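Local coordinates for protein ORF59 (Human herpesvirus 8, PDB 3HSL) that serves as the accessory subunit of the viral DNA polymerase in lytic replication, raising its processivity, probably as a sliding clamp that keeps the enzyme on its template, at residues V14-T19 with L109-A114; K191-V196 with S253-I258; W269-L274 with V287-Q292; V200-S205 with G242-D247. One frame throughout, in Å; residues are numbered along the deposited sequence.

Contact 1: residues V14-T19 with L109-A114; sequences VRVDVT and LDAGIA
Val-18 lays its CG1 methyl over the methyl of Ala-111, with CG1 to CB at 3.7 Å, while its other branch, CG2, rests 3.7 Å from the carbonyl O of Leu-109. A chi1 of -63° puts CG1 anti to the carbonyl carbon, beside the backbone N and over Ala-111; CG2 takes the place between N and C. The evidence for strand pairing lies further back along the chain. Val-14 and Ile-113 form an antiparallel hydrogen-bonded pair: Val-14 N donates to Ile-113 O at 2.8 Å, and Ile-113 N returns a bond to Val-14 O. Val-16 N reaches Ala-111 O at 2.9 Å. Val-14, Val-16, Ala-111 and Ile-113 share one face. There Val-14 CG1 sits beside Ile-113 CB at 3.9 Å, the two side chains pointing the same way, and Val-16 CG2 meets Ile-113 CG1 at 3.8 Å. On the other face Arg-15 and Gly-112 form a non-hydrogen-bonded pair, and the arginine chain extends from CG to NE, its CG 4.1 Å from Ala-111 O. Asp-17 then caps the N-terminus of helix 18-35 through OD1 and Leu-20 N. The pair forms the middle of an antiparallel sheet: strand 71-73 bonds to Arg-15 from one side, and strand 130-137 continues beyond 108-116, where Leu-109 and Asp-110 make a classic beta bulge opposite Ser-136.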
loop_
_atom_site.group_PDB
_atom_site.type_symbol
_atom_site.label_atom_id
_atom_site.label_comp_id
_atom_site.label_asym_id
_atom_site.label_seq_id
_atom_site.Cartn_x
_atom_site.Cartn_y
_atom_site.Cartn_z
ATOM N N VAL A 14 -10.697 19.190 -14.944
ATOM C CA VAL A 14 -11.033 19.888 -13.724
ATOM C C VAL A 14 -9.813 19.976 -12.798
ATOM O O VAL A 14 -9.006 19.041 -12.731
ATOM C CB VAL A 14 -12.213 19.162 -13.019
ATOM C CG1 VAL A 14 -11.790 17.773 -12.513
ATOM C CG2 VAL A 14 -12.749 19.977 -11.882
ATOM N N ARG A 15 -9.685 21.101 -12.099
ATOM C CA ARG A 15 -8.622 21.317 -11.138
ATOM C C ARG A 15 -9.222 20.949 -9.786
ATOM O O ARG A 15 -10.335 21.383 -9.453
ATOM C CB ARG A 15 -8.153 22.768 -11.125
ATOM C CG ARG A 15 -7.219 23.099 -9.949
ATOM C CD ARG A 15 -6.972 24.607 -9.817
ATOM N NE ARG A 15 -6.369 24.985 -8.527
ATOM C CZ ARG A 15 -7.058 25.225 -7.401
ATOM N NH1 ARG A 15 -8.388 25.129 -7.374
ATOM N NH2 ARG A 15 -6.415 25.563 -6.288
ATOM N N VAL A 16 -8.481 20.154 -9.014
ATOM C CA VAL A 16 -8.913 19.679 -7.688
ATOM C C VAL A 16 -8.490 20.611 -6.539
ATOM O O VAL A 16 -7.311 20.923 -6.400
ATOM C CB VAL A 16 -8.352 18.256 -7.455
ATOM C CG1 VAL A 16 -8.771 17.702 -6.094
ATOM C CG2 VAL A 16 -8.809 17.329 -8.585
ATOM N N ASP A 17 -9.446 21.055 -5.721
ATOM C CA ASP A 17 -9.129 21.946 -4.595
ATOM C C ASP A 17 -8.518 21.106 -3.464
ATOM O O ASP A 17 -9.213 20.707 -2.509
ATOM C CB ASP A 17 -10.385 22.688 -4.127
ATOM C CG ASP A 17 -10.097 23.697 -3.022
ATOM O OD1 ASP A 17 -9.054 23.585 -2.337
ATOM O OD2 ASP A 17 -10.924 24.613 -2.831
ATOM N N VAL A 18 -7.217 20.841 -3.576
ATOM C CA VAL A 18 -6.520 20.003 -2.594
ATOM C C VAL A 18 -6.510 20.559 -1.184
ATOM O O VAL A 18 -6.444 19.799 -0.219
ATOM C CB VAL A 18 -5.118 19.602 -3.052
ATOM C CG1 VAL A 18 -5.223 18.746 -4.315
ATOM C CG2 VAL A 18 -4.255 20.817 -3.283
ATOM N N THR A 19 -6.580 21.885 -1.087
ATOM C CA THR A 19 -6.599 22.593 0.191
ATOM C C THR A 19 -7.872 22.229 0.956
ATOM O O THR A 19 -7.861 22.095 2.182
ATOM C CB THR A 19 -6.551 24.114 -0.038
ATOM O OG1 THR A 19 -5.410 24.447 -0.847
ATOM C CG2 THR A 19 -6.482 24.863 1.286
ATOM N N LEU A 109 0.726 19.078 -3.458
ATOM C CA LEU A 109 0.811 20.494 -3.759
ATOM C C LEU A 109 -0.348 20.941 -4.639
ATOM O O LEU A 109 -0.941 21.971 -4.388
ATOM C CB LEU A 109 2.138 20.735 -4.480
ATOM C CG LEU A 109 2.791 22.096 -4.303
ATOM C CD1 LEU A 109 3.107 22.210 -2.832
ATOM C CD2 LEU A 109 4.069 22.184 -5.100
ATOM N N ASP A 110 -0.655 20.147 -5.665
ATOM C CA ASP A 110 -1.741 20.386 -6.632
ATOM C C ASP A 110 -2.203 19.094 -7.312
ATOM O O ASP A 110 -1.469 18.117 -7.337
ATOM C CB ASP A 110 -1.293 21.413 -7.667
ATOM C CG ASP A 110 -1.201 22.796 -7.071
ATOM O OD1 ASP A 110 -2.066 23.072 -6.183
ATOM O OD2 ASP A 110 -0.294 23.608 -7.466
ATOM N N ALA A 111 -3.415 19.097 -7.861
ATOM C CA ALA A 111 -3.973 17.926 -8.539
ATOM C C ALA A 111 -5.056 18.302 -9.539
ATOM O O ALA A 111 -5.764 19.295 -9.355
ATOM C CB ALA A 111 -4.534 16.936 -7.521
ATOM N N GLY A 112 -5.182 17.503 -10.594
ATOM C CA GLY A 112 -6.172 17.755 -11.640
ATOM C C GLY A 112 -6.619 16.458 -12.276
ATOM O O GLY A 112 -5.881 15.471 -12.276
ATOM N N ILE A 113 -7.832 16.447 -12.821
ATOM C CA ILE A 113 -8.365 15.241 -13.454
ATOM C C ILE A 113 -8.916 15.653 -14.799
ATOM O O ILE A 113 -9.713 16.592 -14.904
ATOM C CB ILE A 113 -9.497 14.580 -12.639
ATOM C CG1 ILE A 113 -9.165 14.496 -11.153
ATOM C CG2 ILE A 113 -9.798 13.191 -13.178
ATOM C CD1 ILE A 113 -10.297 13.912 -10.358
ATOM N N ALA A 114 -8.497 14.953 -15.838
ATOM C CA ALA A 114 -8.945 15.285 -17.173
ATOM C C ALA A 114 -9.640 14.096 -17.777
ATOM O O ALA A 114 -9.367 12.963 -17.390
ATOM C CB ALA A 114 -7.767 15.682 -18.005
#

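Contact 2: residues K191-V196 with S253-I258; sequences KEDQTV and SLESLI
Asp-193 spreads its carboxylate across the first turn of helix 254-263. OD1 accepts from Glu-255 N at 2.9 Å, on the syn side and 26° out of the carboxylate plane, and OD2 takes the hydroxyl of Ser-253, a bond whose modelled length is too short to be trusted. With CG anti to the backbone N (chi1 -163°), the group is directed at the helix start. Next to it Gln-194 O receives Leu-254 N at 3.1 Å, nearly straight at 166°. This is N-terminal capping: Ser-253 occupies the N-cap and its OG accepts a weak bond from Ser-256 N, while Asp-193 and Gln-194 bind two further amides of the first turn from the loop that leads into strand 195-201. Thr-195 and Ser-253 also form an antiparallel non-hydrogen-bonded pair, with Val-196 bonded on to Val-252. The tight apolar part follows, where Val-196 CG2 crosses the side chain of Leu-254 and comes 3.5 Å from its CB; Leu-211 and Leu-185 close over Leu-254. The solvent side, around Glu-255 and Glu-192, is looser. Glu-255 runs past Asp-193, its OE2 4.2 Å from Asp-193 OD1, and like charges there would probably repel. Glu-192 lies further out still, with 5.5 Å between its OE2 and Glu-255 OE2.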
loop_
_atom_site.group_PDB
_atom_site.type_symbol
_atom_site.label_atom_id
_atom_site.label_comp_id
_atom_site.label_asym_id
_atom_site.label_seq_id
_atom_site.Cartn_x
_atom_site.Cartn_y
_atom_site.Cartn_z
ATOM N N LYS A 191 -18.901 -16.399 11.531
ATOM C CA LYS A 191 -17.995 -16.436 10.371
ATOM C C LYS A 191 -18.846 -16.055 9.163
ATOM O O LYS A 191 -18.429 -15.253 8.320
ATOM C CB LYS A 191 -17.356 -17.816 10.156
ATOM C CG LYS A 191 -16.653 -18.454 11.373
ATOM C CD LYS A 191 -17.642 -18.852 12.486
ATOM C CE LYS A 191 -16.915 -19.454 13.669
ATOM N NZ LYS A 191 -17.870 -19.791 14.755
ATOM N N GLU A 192 -20.044 -16.642 9.100
ATOM C CA GLU A 192 -20.993 -16.392 8.017
ATOM C C GLU A 192 -21.935 -15.221 8.344
ATOM O O GLU A 192 -22.209 -14.926 9.518
ATOM C CB GLU A 192 -21.801 -17.654 7.684
ATOM C CG GLU A 192 -22.550 -17.520 6.362
ATOM C CD GLU A 192 -21.583 -17.319 5.186
ATOM O OE1 GLU A 192 -20.687 -18.183 5.002
ATOM O OE2 GLU A 192 -21.727 -16.304 4.453
ATOM N N ASP A 193 -22.428 -14.562 7.295
ATOM C CA ASP A 193 -23.314 -13.418 7.462
ATOM C C ASP A 193 -24.742 -13.879 7.741
ATOM O O ASP A 193 -25.130 -15.002 7.409
ATOM C CB ASP A 193 -23.283 -12.505 6.232
ATOM C CG ASP A 193 -23.848 -11.124 6.520
ATOM O OD1 ASP A 193 -23.600 -10.617 7.632
ATOM O OD2 ASP A 193 -24.528 -10.542 5.651
ATOM N N GLN A 194 -25.518 -12.996 8.358
ATOM C CA GLN A 194 -26.889 -13.287 8.703
ATOM C C GLN A 194 -27.707 -12.075 8.297
ATOM O O GLN A 194 -27.151 -11.019 8.001
ATOM C CB GLN A 194 -27.003 -13.481 10.216
ATOM C CG GLN A 194 -25.917 -14.362 10.818
ATOM C CD GLN A 194 -26.115 -14.618 12.301
ATOM O OE1 GLN A 194 -25.267 -14.257 13.116
ATOM N NE2 GLN A 194 -27.239 -15.236 12.660
ATOM N N THR A 195 -29.028 -12.216 8.277
ATOM C CA THR A 195 -29.844 -11.071 7.929
ATOM C C THR A 195 -30.362 -10.546 9.281
ATOM O O THR A 195 -30.793 -11.329 10.123
ATOM C CB THR A 195 -31.028 -11.419 6.978
ATOM O OG1 THR A 195 -32.170 -11.825 7.722
ATOM C CG2 THR A 195 -30.641 -12.462 5.926
ATOM N N VAL A 196 -30.315 -9.232 9.486
ATOM C CA VAL A 196 -30.805 -8.655 10.728
ATOM C C VAL A 196 -32.077 -7.930 10.359
ATOM O O VAL A 196 -32.098 -7.202 9.365
ATOM C CB VAL A 196 -29.898 -7.558 11.262
ATOM C CG1 VAL A 196 -30.217 -7.320 12.731
ATOM C CG2 VAL A 196 -28.457 -7.947 11.141
ATOM N N SER A 253 -28.254 -6.883 5.667
ATOM C CA SER A 253 -27.079 -7.688 5.960
ATOM C C SER A 253 -26.365 -7.203 7.201
ATOM O O SER A 253 -26.079 -6.006 7.325
ATOM C CB SER A 253 -26.092 -7.621 4.819
ATOM O OG SER A 253 -24.872 -8.195 5.235
ATOM N N LEU A 254 -26.081 -8.138 8.110
ATOM C CA LEU A 254 -25.378 -7.841 9.354
ATOM C C LEU A 254 -24.001 -7.249 9.116
ATOM O O LEU A 254 -23.662 -6.267 9.769
ATOM C CB LEU A 254 -25.255 -9.075 10.238
ATOM C CG LEU A 254 -24.581 -8.880 11.607
ATOM C CD1 LEU A 254 -25.292 -7.839 12.482
ATOM C CD2 LEU A 254 -24.461 -10.197 12.341
ATOM N N GLU A 255 -23.211 -7.830 8.198
ATOM C CA GLU A 255 -21.877 -7.291 7.886
ATOM C C GLU A 255 -22.014 -5.855 7.433
ATOM O O GLU A 255 -21.284 -4.973 7.904
ATOM C CB GLU A 255 -21.168 -8.033 6.756
ATOM C CG GLU A 255 -20.754 -9.487 6.996
ATOM C CD GLU A 255 -19.978 -10.059 5.796
ATOM O OE1 GLU A 255 -19.478 -9.247 4.956
ATOM O OE2 GLU A 255 -19.880 -11.315 5.711
ATOM N N SER A 256 -22.951 -5.624 6.516
ATOM C CA SER A 256 -23.174 -4.281 6.010
ATOM C C SER A 256 -23.563 -3.323 7.128
ATOM O O SER A 256 -23.123 -2.185 7.139
ATOM C CB SER A 256 -24.220 -4.273 4.899
ATOM O OG SER A 256 -23.745 -4.979 3.762
ATOM N N LEU A 257 -24.379 -3.786 8.068
ATOM C CA LEU A 257 -24.827 -2.932 9.155
ATOM C C LEU A 257 -23.675 -2.516 10.058
ATOM O O LEU A 257 -23.533 -1.338 10.349
ATOM C CB LEU A 257 -25.977 -3.584 9.932
ATOM C CG LEU A 257 -26.630 -2.812 11.092
ATOM C CD1 LEU A 257 -27.092 -1.412 10.692
ATOM C CD2 LEU A 257 -27.790 -3.588 11.665
ATOM N N ILE A 258 -22.867 -3.483 10.491
ATOM C CA ILE A 258 -21.709 -3.230 11.343
ATOM C C ILE A 258 -20.820 -2.165 10.665
ATOM O O ILE A 258 -20.603 -1.082 11.197
ATOM C CB ILE A 258 -20.842 -4.512 11.529
ATOM C CG1 ILE A 258 -21.656 -5.741 12.007
ATOM C CG2 ILE A 258 -19.645 -4.237 12.459
ATOM C CD1 ILE A 258 -22.146 -5.715 13.448
#

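Contact 3: residues W269-L274 with V287-Q292; sequences WFTPGL and VPTGCQ
The beta hairpin of strands 270-276 and 282-288 closes its open end through Trp-269, Phe-270 and Thr-271 against Val-287, Pro-288 and Thr-289. Thr-271 and Val-287 are an antiparallel hydrogen-bonded pair, as the bonds in both directions establish: Val-287 N to Thr-271 O at 2.6 Å, and Thr-271 N to Val-287 O at 3.0 Å, the second bent to 141°. One step outward, Phe-270 and Pro-288 form a non-hydrogen-bonded pair. The phenyl CD1 comes 4.3 Å from Pro-288 CD, and the carbonyl carbon of Val-287 lies at the ring edge near its plane. Thr-271 and Thr-289 meet obliquely through their methyls, CG2 to CG2 at 3.5 Å. Trp-269 O is the shared acceptor at the end of the pairing: Thr-289 N donates to it at 2.7 Å, with 163° at the hydrogen, and Thr-289 OG1 adds a weak bond. The indole reaches onward, its CZ3 3.6 Å from the backbone O of Gln-292 and its CH2 4.1 Å from Gln-292 CG; helix 18-35 meets it through Arg-26 and Val-27. A classic beta bulge, with Trp-269 and Phe-270 both facing Val-266, marks this end. Three backbone hydrogen bonds thus set the register, a weak one from Thr-289 OG1 adds to them, and methyl, proline and ring contacts bury apolar surface beside them.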
loop_
_atom_site.group_PDB
_atom_site.type_symbol
_atom_site.label_atom_id
_atom_site.label_comp_id
_atom_site.label_asym_id
_atom_site.label_seq_id
_atom_site.Cartn_x
_atom_site.Cartn_y
_atom_site.Cartn_z
ATOM N N TRP A 269 -16.464 14.496 13.453
ATOM C CA TRP A 269 -17.147 14.745 12.184
ATOM C C TRP A 269 -18.571 14.216 12.029
ATOM O O TRP A 269 -19.520 14.994 11.960
ATOM C CB TRP A 269 -16.291 14.209 11.033
ATOM C CG TRP A 269 -15.069 15.013 10.803
ATOM C CD1 TRP A 269 -13.913 14.974 11.523
ATOM C CD2 TRP A 269 -14.873 15.984 9.775
ATOM N NE1 TRP A 269 -13.007 15.863 11.008
ATOM C CE2 TRP A 269 -13.572 16.496 9.933
ATOM C CE3 TRP A 269 -15.672 16.469 8.739
ATOM C CZ2 TRP A 269 -13.049 17.473 9.092
ATOM C CZ3 TRP A 269 -15.166 17.426 7.909
ATOM C CH2 TRP A 269 -13.861 17.925 8.083
ATOM N N PHE A 270 -18.716 12.897 11.971
ATOM C CA PHE A 270 -20.024 12.285 11.792
ATOM C C PHE A 270 -20.359 11.281 12.864
ATOM O O PHE A 270 -19.470 10.725 13.501
ATOM C CB PHE A 270 -20.123 11.569 10.428
ATOM C CG PHE A 270 -19.933 12.471 9.254
ATOM C CD1 PHE A 270 -20.942 13.331 8.852
ATOM C CD2 PHE A 270 -18.739 12.458 8.539
ATOM C CE1 PHE A 270 -20.768 14.167 7.762
ATOM C CE2 PHE A 270 -18.552 13.295 7.438
ATOM C CZ PHE A 270 -19.571 14.151 7.052
ATOM N N THR A 271 -21.663 11.075 13.030
ATOM C CA THR A 271 -22.242 10.124 13.969
ATOM C C THR A 271 -23.421 9.486 13.205
ATOM O O THR A 271 -24.159 10.194 12.516
ATOM C CB THR A 271 -22.684 10.797 15.289
ATOM O OG1 THR A 271 -23.053 9.798 16.241
ATOM C CG2 THR A 271 -23.849 11.774 15.082
ATOM N N PRO A 272 -23.598 8.156 13.324
ATOM C CA PRO A 272 -24.632 7.415 12.608
ATOM C C PRO A 272 -26.076 7.791 12.870
ATOM O O PRO A 272 -26.464 8.061 14.003
ATOM C CB PRO A 272 -24.413 5.963 13.070
ATOM C CG PRO A 272 -23.038 5.909 13.548
ATOM C CD PRO A 272 -22.799 7.254 14.169
ATOM N N GLY A 273 -26.852 7.797 11.796
ATOM C CA GLY A 273 -28.269 8.076 11.840
ATOM C C GLY A 273 -28.900 7.067 10.899
ATOM O O GLY A 273 -28.342 6.786 9.829
ATOM N N LEU A 274 -30.050 6.517 11.282
ATOM C CA LEU A 274 -30.744 5.548 10.443
ATOM C C LEU A 274 -31.960 6.188 9.810
ATOM O O LEU A 274 -32.694 6.900 10.484
ATOM C CB LEU A 274 -31.208 4.346 11.253
ATOM C CG LEU A 274 -30.197 3.599 12.118
ATOM C CD1 LEU A 274 -30.867 2.348 12.692
ATOM C CD2 LEU A 274 -28.977 3.210 11.316
ATOM N N VAL A 287 -24.267 11.848 10.503
ATOM C CA VAL A 287 -24.935 13.083 10.863
ATOM C C VAL A 287 -23.815 13.956 11.388
ATOM O O VAL A 287 -23.119 13.546 12.314
ATOM C CB VAL A 287 -26.061 12.832 11.904
ATOM C CG1 VAL A 287 -26.674 14.116 12.381
ATOM C CG2 VAL A 287 -27.135 11.953 11.305
ATOM N N PRO A 288 -23.628 15.156 10.801
ATOM C CA PRO A 288 -22.558 16.083 11.216
ATOM C C PRO A 288 -22.571 16.407 12.709
ATOM O O PRO A 288 -23.609 16.779 13.251
ATOM C CB PRO A 288 -22.809 17.346 10.375
ATOM C CG PRO A 288 -24.134 17.189 9.781
ATOM C CD PRO A 288 -24.416 15.706 9.689
ATOM N N THR A 289 -21.421 16.260 13.354
ATOM C CA THR A 289 -21.279 16.531 14.776
ATOM C C THR A 289 -20.529 17.845 14.944
ATOM O O THR A 289 -20.572 18.493 15.991
ATOM C CB THR A 289 -20.489 15.402 15.483
ATOM O OG1 THR A 289 -19.164 15.315 14.949
ATOM C CG2 THR A 289 -21.169 14.076 15.283
ATOM N N GLY A 290 -19.836 18.226 13.882
ATOM C CA GLY A 290 -19.046 19.434 13.881
ATOM C C GLY A 290 -19.601 20.524 13.007
ATOM O O GLY A 290 -20.792 20.538 12.674
ATOM N N CYS A 291 -18.704 21.433 12.643
ATOM C CA CYS A 291 -19.028 22.605 11.854
ATOM C C CYS A 291 -18.214 22.813 10.561
ATOM O O CYS A 291 -18.271 23.891 9.955
ATOM C CB CYS A 291 -18.890 23.815 12.772
ATOM S SG CYS A 291 -19.104 25.377 11.958
ATOM N N GLN A 292 -17.458 21.812 10.119
ATOM C CA GLN A 292 -16.698 22.015 8.884
ATOM C C GLN A 292 -16.904 20.969 7.795
ATOM O O GLN A 292 -16.055 20.802 6.907
ATOM C CB GLN A 292 -15.222 22.406 9.133
ATOM C CG GLN A 292 -14.369 21.498 10.027
ATOM C CD GLN A 292 -12.969 22.105 10.318
ATOM O OE1 GLN A 292 -12.482 23.000 9.607
ATOM N NE2 GLN A 292 -12.326 21.607 11.369
#

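Contact 4: residues V200-S205 with G242-D247; sequences VSETLS and GVVHTD
Val-200 begins the contact by crossing Val-244, its CG1 3.4 Å from Val-244 CG2; Phe-220 and Thr-169 complete this small apolar patch. Its carbonyl O meets the CA of Asp-247 at 3.1 Å, a CA-H...O contact. At Ser-201 the CA lies 3.6 Å from Asp-247 OD1, and the hydroxyl OG accepts from Leu-204 N at 3.0 Å, three residues on, an ST motif. Glu-202 has the largest share of the contact. Its backbone N donates to Asp-247 OD1 at 2.7 Å, nearly straight at 166°, approaching from above the carboxylate plane, 40° out of it. Its side chain leaves with CG anti to the backbone N (chi1 179°) and runs extended, CB touching Val-244 CG1 at 3.9 Å and CG passing 3.6 Å from Val-244 O. The Glu-202 carboxylate ends with OE2 near His-245 O, acceptor facing acceptor, a placement best treated as doubtful at this resolution. Beyond Glu-202 the first segment adds little. A single hydrogen bond thus ties the two segments at an exposed edge of the protein. It joins an acidic side chain to a backbone amide, Asp-247 OD1 accepting from Glu-202 N, and it lies beside the apolar contact of Val-200 with Val-244, so that one polar link and one small hydrophobic patch together hold the segments against each other.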
loop_
_atom_site.group_PDB
_atom_site.type_symbol
_atom_site.label_atom_id
_atom_site.label_comp_id
_atom_site.label_asym_id
_atom_site.label_seq_id
_atom_site.Cartn_x
_atom_site.Cartn_y
_atom_site.Cartn_z
ATOM N N VAL A 200 -39.368 -0.556 13.384
ATOM C CA VAL A 200 -39.691 0.627 14.130
ATOM C C VAL A 200 -41.173 0.607 14.358
ATOM O O VAL A 200 -41.958 0.404 13.425
ATOM C CB VAL A 200 -39.314 1.921 13.350
ATOM C CG1 VAL A 200 -39.564 3.154 14.185
ATOM C CG2 VAL A 200 -37.861 1.912 12.960
ATOM N N SER A 201 -41.543 0.818 15.611
ATOM C CA SER A 201 -42.916 0.850 16.042
ATOM C C SER A 201 -43.350 2.281 16.254
ATOM O O SER A 201 -42.679 3.026 16.968
ATOM C CB SER A 201 -43.018 0.147 17.380
ATOM O OG SER A 201 -44.274 0.420 17.948
ATOM N N GLU A 202 -44.456 2.685 15.648
ATOM C CA GLU A 202 -44.915 4.040 15.865
ATOM C C GLU A 202 -45.675 4.095 17.208
ATOM O O GLU A 202 -45.563 5.084 17.940
ATOM C CB GLU A 202 -45.786 4.537 14.715
ATOM C CG GLU A 202 -46.293 5.955 14.951
ATOM C CD GLU A 202 -47.401 6.378 14.004
ATOM O OE1 GLU A 202 -48.160 7.289 14.397
ATOM O OE2 GLU A 202 -47.532 5.818 12.884
ATOM N N THR A 203 -46.436 3.041 17.521
ATOM C CA THR A 203 -47.203 2.966 18.775
ATOM C C THR A 203 -46.287 3.173 19.975
ATOM O O THR A 203 -46.474 4.103 20.766
ATOM C CB THR A 203 -47.941 1.611 18.933
ATOM O OG1 THR A 203 -48.864 1.435 17.856
ATOM C CG2 THR A 203 -48.707 1.549 20.259
ATOM N N LEU A 204 -45.299 2.295 20.099
ATOM C CA LEU A 204 -44.319 2.360 21.164
ATOM C C LEU A 204 -43.241 3.129 20.451
ATOM O O LEU A 204 -43.045 2.901 19.259
ATOM C CB LEU A 204 -43.811 0.949 21.447
ATOM C CG LEU A 204 -44.894 -0.149 21.566
ATOM C CD1 LEU A 204 -44.277 -1.540 21.678
ATOM C CD2 LEU A 204 -45.903 0.110 22.724
ATOM N N SER A 205 -42.521 4.035 21.085
ATOM C CA SER A 205 -41.477 4.677 20.274
ATOM C C SER A 205 -40.250 3.779 20.410
ATOM O O SER A 205 -39.299 4.109 21.136
ATOM C CB SER A 205 -41.228 6.109 20.707
ATOM O OG SER A 205 -42.423 6.849 20.559
ATOM N N GLY A 242 -36.202 10.351 17.535
ATOM C CA GLY A 242 -36.719 9.742 16.306
ATOM C C GLY A 242 -38.037 10.293 15.788
ATOM O O GLY A 242 -38.786 10.924 16.520
ATOM N N VAL A 243 -38.311 10.046 14.510
ATOM C CA VAL A 243 -39.545 10.490 13.848
ATOM C C VAL A 243 -40.085 9.256 13.143
ATOM O O VAL A 243 -39.334 8.558 12.455
ATOM C CB VAL A 243 -39.285 11.572 12.774
ATOM C CG1 VAL A 243 -40.597 12.063 12.181
ATOM C CG2 VAL A 243 -38.517 12.736 13.348
ATOM N N VAL A 244 -41.375 8.978 13.301
ATOM C CA VAL A 244 -41.967 7.788 12.684
ATOM C C VAL A 244 -43.419 7.975 12.280
ATOM O O VAL A 244 -44.262 8.300 13.129
ATOM C CB VAL A 244 -41.975 6.589 13.690
ATOM C CG1 VAL A 244 -42.414 5.317 12.996
ATOM C CG2 VAL A 244 -40.603 6.377 14.320
ATOM N N HIS A 245 -43.739 7.778 11.003
ATOM C CA HIS A 245 -45.161 7.887 10.633
ATOM C C HIS A 245 -45.896 6.585 10.275
ATOM O O HIS A 245 -47.113 6.579 10.124
ATOM C CB HIS A 245 -45.517 9.114 9.768
ATOM C CG HIS A 245 -45.695 10.369 10.574
ATOM N ND1 HIS A 245 -44.703 11.318 10.729
ATOM C CD2 HIS A 245 -46.764 10.824 11.278
ATOM C CE1 HIS A 245 -45.154 12.301 11.490
ATOM N NE2 HIS A 245 -46.402 12.026 11.836
ATOM N N THR A 246 -45.147 5.496 10.150
ATOM C CA THR A 246 -45.716 4.180 9.865
ATOM C C THR A 246 -44.703 3.202 10.416
ATOM O O THR A 246 -43.514 3.495 10.427
ATOM C CB THR A 246 -45.827 3.871 8.343
ATOM O OG1 THR A 246 -46.358 4.995 7.641
ATOM C CG2 THR A 246 -46.696 2.622 8.085
ATOM N N ASP A 247 -45.159 2.045 10.874
ATOM C CA ASP A 247 -44.234 1.053 11.350
ATOM C C ASP A 247 -43.317 0.722 10.197
ATOM O O ASP A 247 -43.736 0.721 9.045
ATOM C CB ASP A 247 -44.951 -0.194 11.869
ATOM C CG ASP A 247 -45.549 0.007 13.244
ATOM O OD1 ASP A 247 -45.645 1.160 13.693
ATOM O OD2 ASP A 247 -45.924 -0.988 13.888
#

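In the fold
Contact 1 comes first along the chain and stands apart: its centre is about 38 Å from that of contact 2 and 46 Å from that of contact 4, both across the chain's centre. It belongs to the antiparallel sheet built on strands 12-16 and 108-116. Contacts 2 and 4 share strand 195-201, one at each end, with the segments of contact 4 falling between those of contact 2. Contact 3 follows, its strand 270-276 coming after helix 254-263 of contact 2; the nearest atoms of contacts 2 and 3 are about 5 Å apart. Helix 18-35, begun in contact 1, reaches Trp-269 of contact 3. This layout of sheets and helices is consistent with the DNA-clamp fold of herpesvirus polymerase accessory subunits.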